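Local coordinates for protein predicted acetamidase/formamidase (Thermoanaerobacter tengcongensis, PDB 3TKK) that probably hydrolyses carbon-nitrogen bonds of linear amides other than peptides, and binds zinc and calcium ions, at residues N272-Q277 against R286-N291; T228-S233 against H246-L251. All blocks are in the same frame, centred on the assembly; numbering follows the deposited sequence.

Interaction 1 of 2, residues N272-Q277 against R286-N291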
ATOM      1  N   ASN A 272       7.547  -2.587   3.207  1.00 23.50           N
ATOM      2  CA  ASN A 272       6.498  -2.120   2.280  1.00 21.11           C
ATOM      3  C   ASN A 272       5.607  -1.177   3.024  1.00 19.65           C
ATOM      4  O   ASN A 272       4.907  -1.601   4.006  1.00 22.28           O
ATOM      5  CB  ASN A 272       5.662  -3.339   1.737  1.00 20.25           C
ATOM      6  CG  ASN A 272       6.457  -4.217   0.825  1.00 24.04           C
ATOM      7  OD1 ASN A 272       6.946  -3.764  -0.176  1.00 23.60           O
ATOM      8  ND2 ASN A 272       6.548  -5.518   1.132  1.00 24.13           N
ATOM      9  N   ALA A 273       5.648   0.091   2.665  1.00 19.55           N
ATOM     10  CA  ALA A 273       4.687   1.005   3.243  1.00 19.24           C
ATOM     11  C   ALA A 273       3.334   0.703   2.574  1.00 18.37           C
ATOM     12  O   ALA A 273       3.317   0.576   1.375  1.00 18.14           O
ATOM     13  CB  ALA A 273       5.139   2.387   2.921  1.00 19.44           C
ATOM     14  N   GLN A 274       2.213   0.676   3.314  1.00 17.48           N
ATOM     15  CA  GLN A 274       0.953   0.131   2.735  1.00 16.96           C
ATOM     16  C   GLN A 274      -0.127   1.020   3.344  1.00 18.18           C
ATOM     17  O   GLN A 274       0.122   1.799   4.300  1.00 17.59           O
ATOM     18  CB  GLN A 274       0.795  -1.325   3.151  1.00 17.03           C
ATOM     19  CG  GLN A 274       1.919  -2.211   2.598  1.00 17.74           C
ATOM     20  CD  GLN A 274       1.639  -3.691   2.777  1.00 17.98           C
ATOM     21  OE1 GLN A 274       1.047  -4.041   3.804  1.00 19.22           O
ATOM     22  NE2 GLN A 274       2.088  -4.592   1.814  1.00 22.49           N
ATOM     23  N   ILE A 275      -1.299   0.984   2.721  1.00 16.73           N
ATOM     24  CA  ILE A 275      -2.399   1.786   3.126  1.00 18.75           C
ATOM     25  C   ILE A 275      -3.518   0.909   3.705  1.00 16.07           C
ATOM     26  O   ILE A 275      -3.899  -0.195   3.119  1.00 15.54           O
ATOM     27  CB  ILE A 275      -2.949   2.571   1.887  1.00 18.71           C
ATOM     28  CG1 ILE A 275      -1.969   3.708   1.459  1.00 17.01           C
ATOM     29  CG2 ILE A 275      -4.278   3.308   2.207  1.00 16.25           C
ATOM     30  CD1 ILE A 275      -2.294   4.195   0.010  1.00 16.43           C
ATOM     31  N   SER A 276      -4.053   1.379   4.837  1.00 15.43           N
ATOM     32  CA  SER A 276      -5.252   0.712   5.433  1.00 15.23           C
ATOM     33  C   SER A 276      -6.486   1.375   5.047  1.00 15.18           C
ATOM     34  O   SER A 276      -7.266   0.706   4.438  1.00 15.16           O
ATOM     35  CB  SER A 276      -5.162   0.481   6.930  1.00 15.24           C
ATOM     36  OG  SER A 276      -4.076  -0.482   7.298  1.00 15.43           O
ATOM     37  N   GLN A 277      -6.633   2.750   5.340  1.00 15.32           N
ATOM     38  CA  GLN A 277      -7.839   3.383   4.920  1.00 15.45           C
ATOM     39  C   GLN A 277      -7.563   4.820   4.791  1.00 15.80           C
ATOM     40  O   GLN A 277      -6.726   5.394   5.568  1.00 15.97           O
ATOM     41  CB  GLN A 277      -9.061   3.194   5.914  1.00 15.49           C
ATOM     42  CG  GLN A 277      -8.839   3.536   7.378  1.00 15.58           C
ATOM     43  CD  GLN A 277      -8.912   5.031   7.605  1.00 16.03           C
ATOM     44  OE1 GLN A 277      -9.625   5.723   6.820  1.00 16.62           O
ATOM     45  NE2 GLN A 277      -8.440   5.481   8.790  1.00 16.26           N
ATOM     46  N   ARG A 286       0.382   1.573   7.158  1.00 19.04           N
ATOM     47  CA  ARG A 286       1.169   0.625   7.825  1.00 17.17           C
ATOM     48  C   ARG A 286       2.530   0.440   7.252  1.00 20.09           C
ATOM     49  O   ARG A 286       2.766   0.834   6.114  1.00 19.29           O
ATOM     50  CB  ARG A 286       0.422  -0.670   7.936  1.00 22.56           C
ATOM     51  CG  ARG A 286       0.102  -1.375   6.712  1.00 20.69           C
ATOM     52  CD  ARG A 286      -1.010  -2.426   6.952  1.00 20.45           C
ATOM     53  NE  ARG A 286      -1.086  -3.177   5.687  1.00 16.64           N
ATOM     54  CZ  ARG A 286      -2.083  -3.097   4.789  1.00 17.35           C
ATOM     55  NH1 ARG A 286      -3.231  -2.530   5.112  1.00 15.85           N
ATOM     56  NH2 ARG A 286      -2.020  -3.845   3.659  1.00 18.10           N
ATOM     57  N   PHE A 287       3.457  -0.119   8.029  1.00 20.13           N
ATOM     58  CA  PHE A 287       4.733  -0.574   7.424  1.00 19.97           C
ATOM     59  C   PHE A 287       5.060  -2.035   7.694  1.00 21.13           C
ATOM     60  O   PHE A 287       5.158  -2.470   8.835  1.00 19.86           O
ATOM     61  CB  PHE A 287       5.870   0.343   7.904  1.00 19.93           C
ATOM     62  CG  PHE A 287       7.182   0.064   7.184  1.00 22.84           C
ATOM     63  CD1 PHE A 287       7.341   0.473   5.867  1.00 21.02           C
ATOM     64  CD2 PHE A 287       8.267  -0.505   7.859  1.00 21.82           C
ATOM     65  CE1 PHE A 287       8.494   0.213   5.152  1.00 21.66           C
ATOM     66  CE2 PHE A 287       9.460  -0.749   7.116  1.00 22.78           C
ATOM     67  CZ  PHE A 287       9.601  -0.336   5.807  1.00 22.71           C
ATOM     68  N   SER A 288       5.266  -2.826   6.639  1.00 19.79           N
ATOM     69  CA  SER A 288       5.234  -4.258   6.811  1.00 20.21           C
ATOM     70  C   SER A 288       6.592  -4.809   6.438  1.00 22.34           C
ATOM     71  O   SER A 288       7.092  -4.484   5.347  1.00 23.58           O
ATOM     72  CB  SER A 288       4.245  -4.725   5.765  1.00 20.31           C
ATOM     73  OG  SER A 288       4.056  -6.080   5.742  1.00 22.65           O
ATOM     74  N   LEU A 289       7.130  -5.767   7.234  1.00 24.51           N
ATOM     75  CA  LEU A 289       8.340  -6.554   6.926  1.00 23.51           C
ATOM     76  C   LEU A 289       8.019  -8.060   6.966  1.00 27.00           C
ATOM     77  O   LEU A 289       7.157  -8.488   7.689  1.00 27.73           O
ATOM     78  CB  LEU A 289       9.449  -6.265   7.931  1.00 24.45           C
ATOM     79  CG  LEU A 289      10.074  -4.893   7.713  1.00 24.44           C
ATOM     80  CD1 LEU A 289      10.649  -4.294   9.046  1.00 24.97           C
ATOM     81  CD2 LEU A 289      11.186  -5.044   6.600  1.00 25.47           C
ATOM     82  N   PRO A 290       8.703  -8.842   6.168  1.00 27.31           N
ATOM     83  CA  PRO A 290       8.583 -10.278   6.260  1.00 27.20           C
ATOM     84  C   PRO A 290       8.976 -10.750   7.645  1.00 27.75           C
ATOM     85  O   PRO A 290       9.993 -10.382   8.157  1.00 28.03           O
ATOM     86  CB  PRO A 290       9.614 -10.803   5.213  1.00 29.29           C
ATOM     87  CG  PRO A 290       9.785  -9.706   4.256  1.00 27.71           C
ATOM     88  CD  PRO A 290       9.728  -8.431   5.199  1.00 28.71           C
ATOM     89  N   ASN A 291       8.230 -11.683   8.234  1.00 32.32           N
ATOM     90  CA  ASN A 291       8.622 -12.224   9.546  1.00 30.80           C
ATOM     91  C   ASN A 291      10.032 -12.802   9.613  1.00 33.65           C
ATOM     92  O   ASN A 291      10.681 -12.735  10.649  1.00 33.56           O
ATOM     93  CB  ASN A 291       7.631 -13.277  10.017  1.00 31.47           C
ATOM     94  CG  ASN A 291       6.271 -12.700  10.253  1.00 26.08           C
ATOM     95  OD1 ASN A 291       6.097 -11.465  10.525  1.00 30.89           O
ATOM     96  ND2 ASN A 291       5.299 -13.553  10.279  1.00 26.03           N
TER
HETATM   97  O   HOH W   1       5.290  -6.893   3.363  1.00  3.51           O
HETATM   98  O   HOH W   2       1.633  -6.565   4.937  1.00  4.07           O

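Interaction 2 of 2, residues T228-S233 against H246-L251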
ATOM      1  N   THR A 228       4.894  -8.700   9.536  1.00 22.21           N
ATOM      2  CA  THR A 228       4.691  -8.038  10.784  1.00 21.78           C
ATOM      3  C   THR A 228       4.637  -6.587  10.420  1.00 20.99           C
ATOM      4  O   THR A 228       5.532  -6.103   9.713  1.00 21.33           O
ATOM      5  CB  THR A 228       5.908  -8.264  11.786  1.00 22.95           C
ATOM      6  OG1 THR A 228       5.844  -9.614  12.243  1.00 24.86           O
ATOM      7  CG2 THR A 228       5.663  -7.423  13.101  1.00 22.60           C
ATOM      8  N   ALA A 229       3.590  -5.854  10.808  1.00 20.06           N
ATOM      9  CA  ALA A 229       3.529  -4.495  10.243  1.00 20.71           C
ATOM     10  C   ALA A 229       3.168  -3.543  11.343  1.00 19.19           C
ATOM     11  O   ALA A 229       2.256  -3.884  12.075  1.00 18.87           O
ATOM     12  CB  ALA A 229       2.365  -4.454   9.224  1.00 19.83           C
ATOM     13  N   THR A 230       3.808  -2.362  11.441  1.00 19.38           N
ATOM     14  CA  THR A 230       3.433  -1.450  12.485  1.00 19.28           C
ATOM     15  C   THR A 230       2.284  -0.768  11.860  1.00 19.22           C
ATOM     16  O   THR A 230       2.269  -0.692  10.574  1.00 18.14           O
ATOM     17  CB  THR A 230       4.615  -0.443  12.733  1.00 20.06           C
ATOM     18  OG1 THR A 230       5.205  -0.081  11.441  1.00 20.13           O
ATOM     19  CG2 THR A 230       5.819  -1.172  13.533  1.00 21.18           C
ATOM     20  N   ILE A 231       1.340  -0.214  12.681  1.00 18.09           N
ATOM     21  CA  ILE A 231       0.143   0.504  12.123  1.00 17.41           C
ATOM     22  C   ILE A 231       0.151   1.916  12.737  1.00 18.10           C
ATOM     23  O   ILE A 231       0.527   2.036  13.931  1.00 18.24           O
ATOM     24  CB  ILE A 231      -1.106  -0.146  12.670  1.00 17.00           C
ATOM     25  CG1 ILE A 231      -1.119  -1.714  12.401  1.00 18.92           C
ATOM     26  CG2 ILE A 231      -2.434   0.551  12.063  1.00 16.85           C
ATOM     27  CD1 ILE A 231      -1.218  -1.998  11.030  1.00 22.66           C
ATOM     28  N   ALA A 232      -0.162   2.962  11.994  1.00 17.58           N
ATOM     29  CA  ALA A 232      -0.325   4.288  12.675  1.00 19.01           C
ATOM     30  C   ALA A 232      -1.412   5.110  11.995  1.00 19.31           C
ATOM     31  O   ALA A 232      -1.617   4.879  10.799  1.00 17.28           O
ATOM     32  CB  ALA A 232       0.931   5.063  12.553  1.00 18.79           C
ATOM     33  N   SER A 233      -1.972   6.163  12.700  1.00 18.13           N
ATOM     34  CA  SER A 233      -2.989   6.974  12.068  1.00 18.04           C
ATOM     35  C   SER A 233      -2.634   8.438  12.353  1.00 18.98           C
ATOM     36  O   SER A 233      -1.995   8.687  13.336  1.00 19.61           O
ATOM     37  CB  SER A 233      -4.424   6.604  12.625  1.00 17.71           C
ATOM     38  OG  SER A 233      -4.611   5.157  12.530  1.00 19.54           O
ATOM     39  N   HIS A 246       8.899   5.087  11.493  1.00 23.79           N
ATOM     40  CA  HIS A 246       9.669   5.368  12.673  1.00 26.09           C
ATOM     41  C   HIS A 246       9.461   4.364  13.792  1.00 24.90           C
ATOM     42  O   HIS A 246      10.437   4.071  14.512  1.00 26.03           O
ATOM     43  CB  HIS A 246       9.431   6.836  13.215  1.00 27.05           C
ATOM     44  CG  HIS A 246      10.043   7.892  12.345  1.00 28.36           C
ATOM     45  ND1 HIS A 246      11.270   8.457  12.614  1.00 31.82           N
ATOM     46  CD2 HIS A 246       9.554   8.557  11.274  1.00 26.06           C
ATOM     47  CE1 HIS A 246      11.573   9.328  11.673  1.00 28.16           C
ATOM     48  NE2 HIS A 246      10.519   9.449  10.894  1.00 31.33           N
ATOM     49  N   ASP A 247       8.226   3.833  13.961  1.00 23.72           N
ATOM     50  CA  ASP A 247       7.937   2.981  15.083  1.00 23.72           C
ATOM     51  C   ASP A 247       8.657   1.657  14.758  1.00 24.12           C
ATOM     52  O   ASP A 247       9.215   1.070  15.671  1.00 24.82           O
ATOM     53  CB  ASP A 247       6.404   2.714  15.334  1.00 22.51           C
ATOM     54  CG  ASP A 247       5.655   3.953  15.899  1.00 25.70           C
ATOM     55  OD1 ASP A 247       6.252   4.884  16.554  1.00 23.50           O
ATOM     56  OD2 ASP A 247       4.445   3.987  15.666  1.00 21.71           O
ATOM     57  N   MET A 248       8.594   1.170  13.505  1.00 23.46           N
ATOM     58  CA  MET A 248       9.383   0.042  13.117  1.00 24.01           C
ATOM     59  C   MET A 248      10.900   0.252  13.250  1.00 25.78           C
ATOM     60  O   MET A 248      11.615  -0.746  13.591  1.00 26.41           O
ATOM     61  CB  MET A 248       9.077  -0.488  11.705  1.00 24.19           C
ATOM     62  CG  MET A 248       9.668  -1.878  11.480  1.00 23.95           C
ATOM     63  SD  MET A 248       8.780  -3.262  12.178  1.00 24.38           S
ATOM     64  CE  MET A 248       7.543  -3.614  10.857  1.00 22.27           C
ATOM     65  N   ALA A 249      11.404   1.471  12.941  1.00 25.98           N
ATOM     66  CA  ALA A 249      12.844   1.747  13.042  1.00 27.57           C
ATOM     67  C   ALA A 249      13.286   1.687  14.547  1.00 29.43           C
ATOM     68  O   ALA A 249      14.389   1.221  14.927  1.00 33.06           O
ATOM     69  CB  ALA A 249      13.201   3.127  12.437  1.00 27.92           C
ATOM     70  N   GLU A 250      12.465   2.242  15.417  1.00 29.61           N
ATOM     71  CA  GLU A 250      12.737   2.134  16.840  1.00 32.18           C
ATOM     72  C   GLU A 250      12.721   0.649  17.351  1.00 29.40           C
ATOM     73  O   GLU A 250      13.564   0.284  18.174  1.00 30.55           O
ATOM     74  CB  GLU A 250      11.787   3.083  17.619  1.00 33.41           C
ATOM     75  CG  GLU A 250      11.915   3.042  19.113  1.00 40.10           C
ATOM     76  CD  GLU A 250      13.074   3.890  19.641  1.00 44.95           C
ATOM     77  OE1 GLU A 250      13.836   4.491  18.815  1.00 47.14           O
ATOM     78  OE2 GLU A 250      13.221   3.970  20.916  1.00 48.92           O
ATOM     79  N   LEU A 251      11.788  -0.200  16.904  1.00 29.31           N
ATOM     80  CA  LEU A 251      11.823  -1.613  17.286  1.00 29.22           C
ATOM     81  C   LEU A 251      13.162  -2.158  16.894  1.00 30.05           C
ATOM     82  O   LEU A 251      13.807  -2.841  17.677  1.00 30.78           O
ATOM     83  CB  LEU A 251      10.788  -2.498  16.618  1.00 30.27           C
ATOM     84  CG  LEU A 251       9.434  -2.800  17.316  1.00 35.11           C
ATOM     85  CD1 LEU A 251       9.384  -2.597  18.883  1.00 31.86           C
ATOM     86  CD2 LEU A 251       8.197  -2.197  16.596  1.00 32.08           C
TER
HETATM   87  O   HOH W   3       3.274   2.039  14.127  1.00  4.86           O

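Interaction 1 of 2, residues N272-Q277 against R286-N291
R286 has CG between its backbone N and carbonyl carbon (chi1 65°), and its chain then runs extended to NE, while Q274 has CG anti to its own carbonyl carbon (chi1 -63°). The two side chains share one face of the sheet with N272 and S288. They cross with the amide and guanidinium planes nearly perpendicular. R286 NE donates to Q274 OE1 at 3.0 Å, and R286 NH2 adds a weak bond to the same oxygen. Q274 CB lies over one face of the guanidinium. At the guanidinium edge, in its plane, R286 NH1 bonds to S276 OG at 3.1 Å. S276 OG also hydrogen-bonds to T160 OG1, and R286 NH2 forms a salt bridge with D191. The guanidinium is thus gripped by Q274, S276 and D191, which probably fixes its rotation. One water joins Q274 OE1 to S288 OG, and another joins S288 OG to N272 ND2. The other face carries A273 and F287, where A273 CB is 4.1 Å from F287 CD1. N272 OD1 bonds to D191 N of the second subunit. The backbones pair through N272 N to S288 O and S288 N to N272 O, both 2.9 Å, and by a like pair between Q274 and R286. The result is an antiparallel beta hairpin, with a classic bulge where S276 and Q277 both face T284.

Interaction 2 of 2, residues T228-S233 against H246-L251
T230 and M248 mark the closest backbone approach, with their CA atoms 6.2 Å apart. The strand segment 228-233 and the helix segment 246-251 have axes 8.4 Å apart at closest approach. Their N-to-C directions differ by 134°, so the helix runs obliquely back over the strand. T230 projects from the strand toward the helix. Its methyl CG2 does most of the touching. It lies 3.6 Å from M248 N and 3.8 Å from M248 CB, so it meets helix backbone as well as side chain. L251 CD2 reaches the same methyl at 4.0 Å. T230 OG1 bonds to A244 O, one turn before M248 in helix 237-255, which gives the polar branch of the threonine a fixed partner.

This is a helix packed on a face of a mixed beta sheet. Strand 227-234 lies inside that sheet, between strands 221-223 and 283-290, and helix 237-255 follows it directly in the chain. Helix 260-270 meets M248 and A249 through F267.

M248 has CG anti to its backbone N (chi1 -165°), and its chain then bends at chi2 and chi3. SD passes 3.9 Å from T230 CG2. The terminal CE comes to T228 O at 3.4 Å, so the bent side chain reaches from T230 CG2 along the strand to T228 O. L289 of the neighbouring strand also touches M248. T228 OG1 turns to another partner, N291. D247 CB is 4.3 Å from T230 CG2. Its carboxylate OD2 bonds to N219 ND2. A water lies near both D247 OD2 and I231 O and is within bonding distance of each.

In the fold
Interactions 1 and 2 lie about 9 Å apart, centre to centre, and meet in one mixed sheet. Strand 283-290 pairs with 272-277 on one side and with 227-234 on the other. F287 N is 2.9 Å from T230 O, and N291 OD1, just after strand 283-290, is 2.5 Å from T228 OG1 on strand 227-234, both probable hydrogen bonds. M248 CE lies 3.3 Å from F287 O, so helix 246-251 also reaches the hairpin. The S276 side chain is about 6 Å from that of D159, a calcium ligand, and about 12 Å from the zinc ion. Interaction 2 lies away from the annotated sites. The second subunit packs on A273, I275 and F287, and on H246 and A249.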